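Local coordinates for protein putative modulator of DNA gyrase (Bacteroides thetaiotaomicron, PDB 1VPB) that probably acts as a metallopeptidase, like other members of the PmbA/TldD (U62) family, at residues Y118-D130 / I177-Y190. Sequence-based numbering, arbitrary orientation.
Sequences YYKGGKPDLKLYD and ISNGFEGETKSTWY
Tyr118 packs against Phe181 and Tyr129 against Thr188, near the two ends of segment 118-130, part of the loop between helices 87-101 and 138-150; between these two points the chain arches off the sheet. Strand 181-198 belongs to the long, curved antiparallel sheet of this PmbA/TldD-family chain, and its turn from strand 159-177 carries a G1 beta bulge, in which Gly180 N and Phe181 N both bond to Ile177 O. Aromatic and apolar contacts come at both ends. Phe181 CB lies over one face of the Tyr118 ring, 4.0 Å from its centroid, and the two rings are inclined at 49°. Ile177 CD1 approaches Tyr118 CE1, and Phe181 turns its ring edge to Tyr119 O. At the far end Thr188 CG2 makes a CH-pi contact with Tyr129, 3.6 Å from the ring centroid, while the aliphatic part of Lys186 crosses beside Tyr129 CB at about a right angle. Tyr129 OH itself bonds to Glu170 on the adjoining strand. Hydrogen bonds reinforce each end. Backbone Thr188 N donates to Leu128 O at 3.0 Å, and Ser187 CA makes a CA-H...O contact with the same oxygen. One water joins Leu128 N to Lys186 O; another links Lys120 NZ with Gly180 O. With chi1 at 49°, Thr188 sets OG1 between its own backbone N and carbonyl carbon, where it accepts from Asp130 N at 2.8 Å and also bonds to Leu215 O. The Asp130 carboxylate receives a weak bond from Tyr190 OH to OD2, an oxygen that also takes Met217 N. At the turn, Tyr118 OH donates to Asn179 OD1 over 2.5 Å, meeting a lone pair in the carbonyl plane, with ring and amide planes 84° apart.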
ATOM      1  N   TYR A 118     -13.757  -3.141  30.556  1.00 33.21           N
ATOM      2  CA  TYR A 118     -13.748  -1.923  29.817  1.00 34.36           C
ATOM      3  C   TYR A 118     -13.160  -0.736  30.582  1.00 32.49           C
ATOM      4  O   TYR A 118     -13.243  -0.705  31.813  1.00 34.35           O
ATOM      5  CB  TYR A 118     -15.164  -1.554  29.464  1.00 35.32           C
ATOM      6  CG  TYR A 118     -15.845  -2.448  28.428  1.00 32.80           C
ATOM      7  CD1 TYR A 118     -15.113  -3.045  27.416  1.00 36.82           C
ATOM      8  CD2 TYR A 118     -17.229  -2.646  28.464  1.00 42.31           C
ATOM      9  CE1 TYR A 118     -15.766  -3.808  26.424  1.00 41.60           C
ATOM     10  CE2 TYR A 118     -17.869  -3.355  27.467  1.00 49.81           C
ATOM     11  CZ  TYR A 118     -17.146  -3.922  26.466  1.00 35.47           C
ATOM     12  OH  TYR A 118     -17.753  -4.721  25.427  1.00 33.24           O
ATOM     13  N   TYR A 119     -12.592   0.188  29.846  1.00 33.47           N
ATOM     14  CA  TYR A 119     -12.278   1.503  30.424  1.00 34.39           C
ATOM     15  C   TYR A 119     -13.537   2.115  31.010  1.00 35.50           C
ATOM     16  O   TYR A 119     -14.558   2.293  30.368  1.00 33.73           O
ATOM     17  CB  TYR A 119     -11.637   2.400  29.423  1.00 32.07           C
ATOM     18  CG  TYR A 119     -11.330   3.794  29.950  1.00 30.87           C
ATOM     19  CD1 TYR A 119     -10.479   3.958  31.029  1.00 36.16           C
ATOM     20  CD2 TYR A 119     -11.799   4.911  29.321  1.00 30.63           C
ATOM     21  CE1 TYR A 119     -10.187   5.245  31.463  1.00 33.35           C
ATOM     22  CE2 TYR A 119     -11.484   6.182  29.763  1.00 31.71           C
ATOM     23  CZ  TYR A 119     -10.666   6.300  30.862  1.00 33.37           C
ATOM     24  OH  TYR A 119     -10.367   7.569  31.361  1.00 33.85           O
ATOM     25  N   LYS A 120     -13.373   2.607  32.225  1.00 34.71           N
ATOM     26  CA  LYS A 120     -14.514   3.112  33.090  1.00 32.86           C
ATOM     27  C   LYS A 120     -14.415   4.616  33.301  1.00 33.57           C
ATOM     28  O   LYS A 120     -15.220   5.164  34.051  1.00 34.52           O
ATOM     29  CB  LYS A 120     -14.534   2.358  34.414  1.00 31.33           C
ATOM     30  CG  LYS A 120     -14.692   0.821  34.336  1.00 34.33           C
ATOM     31  CD  LYS A 120     -16.013   0.436  33.705  1.00 38.32           C
ATOM     32  CE  LYS A 120     -16.125  -1.090  33.623  1.00 38.91           C
ATOM     33  NZ  LYS A 120     -17.490  -1.409  32.887  1.00 39.62           N
ATOM     34  N   GLY A 121     -13.571   5.284  32.502  1.00 33.64           N
ATOM     35  CA  GLY A 121     -13.525   6.723  32.462  1.00 32.95           C
ATOM     36  C   GLY A 121     -12.769   7.303  33.656  1.00 32.21           C
ATOM     37  O   GLY A 121     -12.317   6.573  34.534  1.00 32.91           O
ATOM     38  N   GLY A 122     -12.625   8.626  33.603  1.00 33.98           N
ATOM     39  CA  GLY A 122     -12.200   9.376  34.751  1.00 33.91           C
ATOM     40  C   GLY A 122     -10.708   9.528  34.973  1.00 33.54           C
ATOM     41  O   GLY A 122     -10.282  10.284  35.952  1.00 32.98           O
ATOM     42  N   LYS A 123      -9.896   8.898  34.128  0.50 33.98           N
ATOM     43  CA  LYS A 123      -8.443   9.056  34.224  0.50 32.96           C
ATOM     44  C   LYS A 123      -8.062  10.421  33.625  0.50 32.97           C
ATOM     45  O   LYS A 123      -8.825  11.025  32.838  0.50 33.74           O
ATOM     46  CB  LYS A 123      -7.694   7.872  33.578  0.50 33.27           C
ATOM     47  CG  LYS A 123      -7.740   6.564  34.402  0.50 32.25           C
ATOM     48  CD  LYS A 123      -6.879   5.428  33.853  0.50 33.42           C
ATOM     49  CE  LYS A 123      -6.416   4.447  34.931  0.50 40.93           C
ATOM     50  NZ  LYS A 123      -7.489   3.525  35.406  0.50 40.35           N
ATOM     51  N   PRO A 124      -6.894  10.947  34.002  1.00 32.60           N
ATOM     52  CA  PRO A 124      -6.511  12.292  33.591  1.00 33.34           C
ATOM     53  C   PRO A 124      -6.457  12.511  32.072  1.00 33.01           C
ATOM     54  O   PRO A 124      -6.109  11.606  31.305  1.00 32.49           O
ATOM     55  CB  PRO A 124      -5.136  12.457  34.229  1.00 34.49           C
ATOM     56  CG  PRO A 124      -5.064  11.551  35.309  1.00 36.26           C
ATOM     57  CD  PRO A 124      -5.881  10.333  34.872  1.00 34.39           C
ATOM     58  N   ASP A 125      -6.759  13.717  31.640  1.00 35.58           N
ATOM     59  CA  ASP A 125      -6.633  14.107  30.222  1.00 34.28           C
ATOM     60  C   ASP A 125      -5.260  13.778  29.695  1.00 33.77           C
ATOM     61  O   ASP A 125      -4.235  14.212  30.250  1.00 33.85           O
ATOM     62  CB  ASP A 125      -6.929  15.615  30.121  1.00 39.87           C
ATOM     63  CG  ASP A 125      -7.044  16.138  28.736  1.00 43.85           C
ATOM     64  OD1 ASP A 125      -6.874  15.390  27.748  1.00 38.05           O
ATOM     65  OD2 ASP A 125      -7.255  17.386  28.582  1.00 45.21           O
ATOM     66  N   LEU A 126      -5.202  12.946  28.626  1.00 34.84           N
ATOM     67  CA  LEU A 126      -3.913  12.593  28.039  1.00 30.41           C
ATOM     68  C   LEU A 126      -3.349  13.746  27.170  1.00 32.34           C
ATOM     69  O   LEU A 126      -2.188  13.675  26.762  1.00 33.04           O
ATOM     70  CB  LEU A 126      -3.989  11.324  27.165  1.00 34.39           C
ATOM     71  CG  LEU A 126      -4.270  10.051  27.957  1.00 33.46           C
ATOM     72  CD1 LEU A 126      -4.677   8.879  27.121  1.00 36.40           C
ATOM     73  CD2 LEU A 126      -3.118   9.618  28.855  1.00 34.21           C
ATOM     74  N   LYS A 127      -4.179  14.743  26.862  1.00 33.15           N
ATOM     75  CA  LYS A 127      -3.742  15.985  26.206  1.00 36.41           C
ATOM     76  C   LYS A 127      -3.100  15.703  24.851  1.00 35.19           C
ATOM     77  O   LYS A 127      -1.994  16.168  24.554  1.00 34.73           O
ATOM     78  CB  LYS A 127      -2.743  16.742  27.107  1.00 36.12           C
ATOM     79  CG  LYS A 127      -3.441  17.227  28.373  1.00 37.81           C
ATOM     80  CD  LYS A 127      -2.560  18.094  29.225  1.00 47.47           C
ATOM     81  CE  LYS A 127      -3.319  18.520  30.462  1.00 55.20           C
ATOM     82  NZ  LYS A 127      -2.418  19.334  31.389  1.00 50.31           N
ATOM     83  N   LEU A 128      -3.772  14.877  24.048  1.00 32.79           N
ATOM     84  CA  LEU A 128      -3.163  14.452  22.793  1.00 32.04           C
ATOM     85  C   LEU A 128      -3.623  15.299  21.613  1.00 31.60           C
ATOM     86  O   LEU A 128      -3.204  15.053  20.457  1.00 33.21           O
ATOM     87  CB  LEU A 128      -3.515  12.989  22.519  1.00 30.59           C
ATOM     88  CG  LEU A 128      -3.172  12.019  23.663  1.00 33.64           C
ATOM     89  CD1 LEU A 128      -3.783  10.657  23.373  1.00 41.41           C
ATOM     90  CD2 LEU A 128      -1.747  11.913  23.843  1.00 35.10           C
ATOM     91  N   TYR A 129      -4.459  16.300  21.892  1.00 32.03           N
ATOM     92  CA  TYR A 129      -5.005  17.181  20.889  1.00 30.95           C
ATOM     93  C   TYR A 129      -4.554  18.634  21.133  1.00 33.48           C
ATOM     94  O   TYR A 129      -4.887  19.212  22.166  1.00 34.66           O
ATOM     95  CB  TYR A 129      -6.544  17.134  20.877  1.00 32.70           C
ATOM     96  CG  TYR A 129      -7.178  17.894  19.724  1.00 32.80           C
ATOM     97  CD1 TYR A 129      -7.294  19.280  19.730  1.00 41.80           C
ATOM     98  CD2 TYR A 129      -7.631  17.232  18.572  1.00 34.45           C
ATOM     99  CE1 TYR A 129      -7.829  19.957  18.662  1.00 42.07           C
ATOM    100  CE2 TYR A 129      -8.153  17.929  17.490  1.00 36.04           C
ATOM    101  CZ  TYR A 129      -8.268  19.287  17.535  1.00 42.84           C
ATOM    102  OH  TYR A 129      -8.803  20.006  16.443  1.00 40.18           O
ATOM    103  N   ASP A 130      -3.861  19.196  20.152  1.00 32.89           N
ATOM    104  CA  ASP A 130      -3.406  20.610  20.170  1.00 35.25           C
ATOM    105  C   ASP A 130      -4.570  21.525  19.824  1.00 36.73           C
ATOM    106  O   ASP A 130      -5.036  21.625  18.690  1.00 35.20           O
ATOM    107  CB  ASP A 130      -2.259  20.719  19.184  1.00 34.48           C
ATOM    108  CG  ASP A 130      -1.697  22.097  19.079  1.00 43.31           C
ATOM    109  OD1 ASP A 130      -2.113  22.963  19.904  1.00 36.52           O
ATOM    110  OD2 ASP A 130      -0.837  22.367  18.218  1.00 36.53           O
ATOM    111  N   ILE A 177     -20.248   0.114  22.197  1.00 31.91           N
ATOM    112  CA  ILE A 177     -20.355  -1.347  22.193  1.00 31.46           C
ATOM    113  C   ILE A 177     -21.608  -1.698  22.938  1.00 33.44           C
ATOM    114  O   ILE A 177     -21.873  -1.144  23.991  1.00 32.27           O
ATOM    115  CB  ILE A 177     -19.117  -2.032  22.750  1.00 31.54           C
ATOM    116  CG1 ILE A 177     -17.846  -1.512  22.056  1.00 32.16           C
ATOM    117  CG2 ILE A 177     -19.222  -3.528  22.651  1.00 33.16           C
ATOM    118  CD1 ILE A 177     -16.578  -2.127  22.663  1.00 35.68           C
ATOM    119  N   SER A 178     -22.432  -2.617  22.397  1.00 31.13           N
ATOM    120  CA  SER A 178     -23.771  -2.814  22.933  1.00 32.54           C
ATOM    121  C   SER A 178     -23.939  -3.384  24.350  1.00 34.42           C
ATOM    122  O   SER A 178     -25.073  -3.430  24.851  1.00 37.54           O
ATOM    123  CB  SER A 178     -24.556  -3.736  21.956  1.00 33.27           C
ATOM    124  OG  SER A 178     -23.923  -4.956  21.759  1.00 32.61           O
ATOM    125  N   ASN A 179     -22.887  -3.929  24.928  1.00 33.37           N
ATOM    126  CA  ASN A 179     -22.916  -4.412  26.308  1.00 32.84           C
ATOM    127  C   ASN A 179     -22.328  -3.359  27.290  1.00 35.93           C
ATOM    128  O   ASN A 179     -21.940  -3.737  28.407  1.00 37.26           O
ATOM    129  CB  ASN A 179     -22.263  -5.759  26.466  1.00 37.43           C
ATOM    130  CG  ASN A 179     -20.762  -5.725  26.250  1.00 31.58           C
ATOM    131  OD1 ASN A 179     -20.277  -4.736  25.693  1.00 33.50           O
ATOM    132  ND2 ASN A 179     -20.054  -6.767  26.744  1.00 34.97           N
ATOM    133  N   GLY A 180     -22.329  -2.114  26.882  1.00 38.46           N
ATOM    134  CA  GLY A 180     -22.190  -1.004  27.829  1.00 40.36           C
ATOM    135  C   GLY A 180     -20.847  -0.299  27.778  1.00 43.79           C
ATOM    136  O   GLY A 180     -20.285   0.098  28.800  1.00 45.39           O
ATOM    137  N   PHE A 181     -20.354  -0.061  26.588  1.00 35.79           N
ATOM    138  CA  PHE A 181     -19.184   0.797  26.408  1.00 35.44           C
ATOM    139  C   PHE A 181     -19.496   2.048  25.592  1.00 37.97           C
ATOM    140  O   PHE A 181     -20.173   1.975  24.558  1.00 33.07           O
ATOM    141  CB  PHE A 181     -18.030   0.062  25.780  1.00 33.59           C
ATOM    142  CG  PHE A 181     -16.765   0.923  25.707  1.00 33.73           C
ATOM    143  CD1 PHE A 181     -16.095   1.252  26.897  1.00 37.54           C
ATOM    144  CD2 PHE A 181     -16.323   1.450  24.540  1.00 34.80           C
ATOM    145  CE1 PHE A 181     -14.962   2.090  26.842  1.00 36.32           C
ATOM    146  CE2 PHE A 181     -15.191   2.294  24.461  1.00 35.90           C
ATOM    147  CZ  PHE A 181     -14.539   2.643  25.643  1.00 37.57           C
ATOM    148  N   GLU A 182     -19.010   3.225  26.057  1.00 34.85           N
ATOM    149  CA  GLU A 182     -19.006   4.424  25.294  1.00 33.52           C
ATOM    150  C   GLU A 182     -17.656   5.114  25.529  1.00 35.73           C
ATOM    151  O   GLU A 182     -17.238   5.287  26.703  1.00 36.74           O
ATOM    152  CB  GLU A 182     -20.163   5.357  25.749  1.00 36.81           C
ATOM    153  CG  GLU A 182     -20.169   6.697  25.081  1.00 36.88           C
ATOM    154  CD  GLU A 182     -21.168   7.663  25.669  1.00 43.88           C
ATOM    155  OE1 GLU A 182     -21.361   7.575  26.908  1.00 45.46           O
ATOM    156  OE2 GLU A 182     -21.705   8.493  24.905  1.00 39.17           O
ATOM    157  N   GLY A 183     -16.981   5.460  24.466  1.00 33.38           N
ATOM    158  CA  GLY A 183     -15.660   6.098  24.569  1.00 35.91           C
ATOM    159  C   GLY A 183     -15.358   7.041  23.466  1.00 35.73           C
ATOM    160  O   GLY A 183     -15.898   6.934  22.379  1.00 33.91           O
ATOM    161  N   GLU A 184     -14.468   8.005  23.724  1.00 32.55           N
ATOM    162  CA  GLU A 184     -14.099   8.903  22.665  1.00 33.99           C
ATOM    163  C   GLU A 184     -12.664   9.348  22.813  1.00 36.72           C
ATOM    164  O   GLU A 184     -12.104   9.346  23.934  1.00 35.13           O
ATOM    165  CB  GLU A 184     -15.007  10.078  22.525  1.00 40.66           C
ATOM    166  CG  GLU A 184     -15.018  11.083  23.589  1.00 43.88           C
ATOM    167  CD  GLU A 184     -15.965  12.237  23.211  1.00 48.92           C
ATOM    168  OE1 GLU A 184     -15.855  12.865  22.129  1.00 57.00           O
ATOM    169  OE2 GLU A 184     -16.835  12.447  24.012  1.00 49.98           O
ATOM    170  N   THR A 185     -12.062   9.587  21.653  1.00 34.23           N
ATOM    171  CA  THR A 185     -10.668  10.036  21.571  1.00 33.65           C
ATOM    172  C   THR A 185     -10.521  11.172  20.589  1.00 34.37           C
ATOM    173  O   THR A 185     -11.345  11.371  19.698  1.00 35.78           O
ATOM    174  CB  THR A 185      -9.772   8.888  21.188  1.00 36.11           C
ATOM    175  OG1 THR A 185     -10.153   8.362  19.881  1.00 37.30           O
ATOM    176  CG2 THR A 185      -9.895   7.758  22.148  1.00 38.69           C
ATOM    177  N   LYS A 186      -9.466  11.978  20.762  1.00 32.97           N
ATOM    178  CA  LYS A 186      -9.140  13.035  19.788  1.00 33.15           C
ATOM    179  C   LYS A 186      -7.642  13.260  19.900  1.00 31.97           C
ATOM    180  O   LYS A 186      -7.076  13.138  20.972  1.00 33.93           O
ATOM    181  CB  LYS A 186      -9.886  14.372  20.019  1.00 36.87           C
ATOM    182  CG  LYS A 186      -9.658  14.962  21.385  1.00 39.47           C
ATOM    183  CD  LYS A 186     -10.475  16.249  21.589  1.00 45.02           C
ATOM    184  CE  LYS A 186     -10.383  16.710  23.027  1.00 56.52           C
ATOM    185  NZ  LYS A 186     -10.760  18.134  23.060  1.00 63.70           N
ATOM    186  N   SER A 187      -7.009  13.493  18.757  1.00 30.99           N
ATOM    187  CA  SER A 187      -5.599  13.792  18.711  1.00 31.33           C
ATOM    188  C   SER A 187      -5.222  14.578  17.466  1.00 32.94           C
ATOM    189  O   SER A 187      -5.956  14.606  16.451  1.00 32.87           O
ATOM    190  CB  SER A 187      -4.770  12.533  18.801  1.00 34.93           C
ATOM    191  OG  SER A 187      -5.027  11.687  17.683  1.00 37.53           O
ATOM    192  N   THR A 188      -4.035  15.205  17.546  1.00 32.12           N
ATOM    193  CA  THR A 188      -3.434  15.913  16.423  1.00 30.33           C
ATOM    194  C   THR A 188      -2.043  15.395  16.172  1.00 31.85           C
ATOM    195  O   THR A 188      -1.441  14.672  17.024  1.00 32.81           O
ATOM    196  CB  THR A 188      -3.383  17.458  16.673  1.00 33.37           C
ATOM    197  OG1 THR A 188      -2.811  17.664  18.000  1.00 33.82           O
ATOM    198  CG2 THR A 188      -4.738  18.038  16.691  1.00 33.57           C
ATOM    199  N   TRP A 189      -1.539  15.698  14.988  1.00 30.68           N
ATOM    200  CA  TRP A 189      -0.148  15.438  14.647  1.00 32.57           C
ATOM    201  C   TRP A 189       0.339  16.432  13.622  1.00 32.34           C
ATOM    202  O   TRP A 189      -0.417  16.943  12.806  1.00 31.60           O
ATOM    203  CB  TRP A 189       0.105  13.996  14.161  1.00 35.24           C
ATOM    204  CG  TRP A 189      -0.585  13.669  12.899  1.00 35.16           C
ATOM    205  CD1 TRP A 189      -1.864  13.195  12.762  1.00 39.48           C
ATOM    206  CD2 TRP A 189      -0.073  13.852  11.557  1.00 34.99           C
ATOM    207  NE1 TRP A 189      -2.160  13.060  11.426  1.00 38.38           N
ATOM    208  CE2 TRP A 189      -1.074  13.408  10.664  1.00 35.22           C
ATOM    209  CE3 TRP A 189       1.136  14.285  11.028  1.00 35.35           C
ATOM    210  CZ2 TRP A 189      -0.907  13.460   9.262  1.00 38.54           C
ATOM    211  CZ3 TRP A 189       1.307  14.309   9.636  1.00 35.85           C
ATOM    212  CH2 TRP A 189       0.287  13.889   8.780  1.00 38.99           C
ATOM    213  N   TYR A 190       1.652  16.653  13.653  1.00 30.51           N
ATOM    214  CA  TYR A 190       2.333  17.501  12.723  1.00 30.97           C
ATOM    215  C   TYR A 190       3.671  16.867  12.380  1.00 32.97           C
ATOM    216  O   TYR A 190       4.287  16.218  13.233  1.00 34.28           O
ATOM    217  CB  TYR A 190       2.652  18.858  13.364  1.00 31.47           C
ATOM    218  CG  TYR A 190       1.465  19.579  13.970  1.00 30.85           C
ATOM    219  CD1 TYR A 190       1.066  19.320  15.277  1.00 30.61           C
ATOM    220  CD2 TYR A 190       0.747  20.528  13.250  1.00 36.69           C
ATOM    221  CE1 TYR A 190      -0.036  19.977  15.834  1.00 29.76           C
ATOM    222  CE2 TYR A 190      -0.337  21.192  13.807  1.00 37.64           C
ATOM    223  CZ  TYR A 190      -0.720  20.919  15.089  1.00 34.12           C
ATOM    224  OH  TYR A 190      -1.778  21.598  15.689  1.00 37.95           O
TER
HETATM  225  O   HOH W   1     -18.075   0.233  30.531  1.00 32.38           O
HETATM  226  O   HOH W   2      -6.539  13.628  23.922  1.00 28.20           O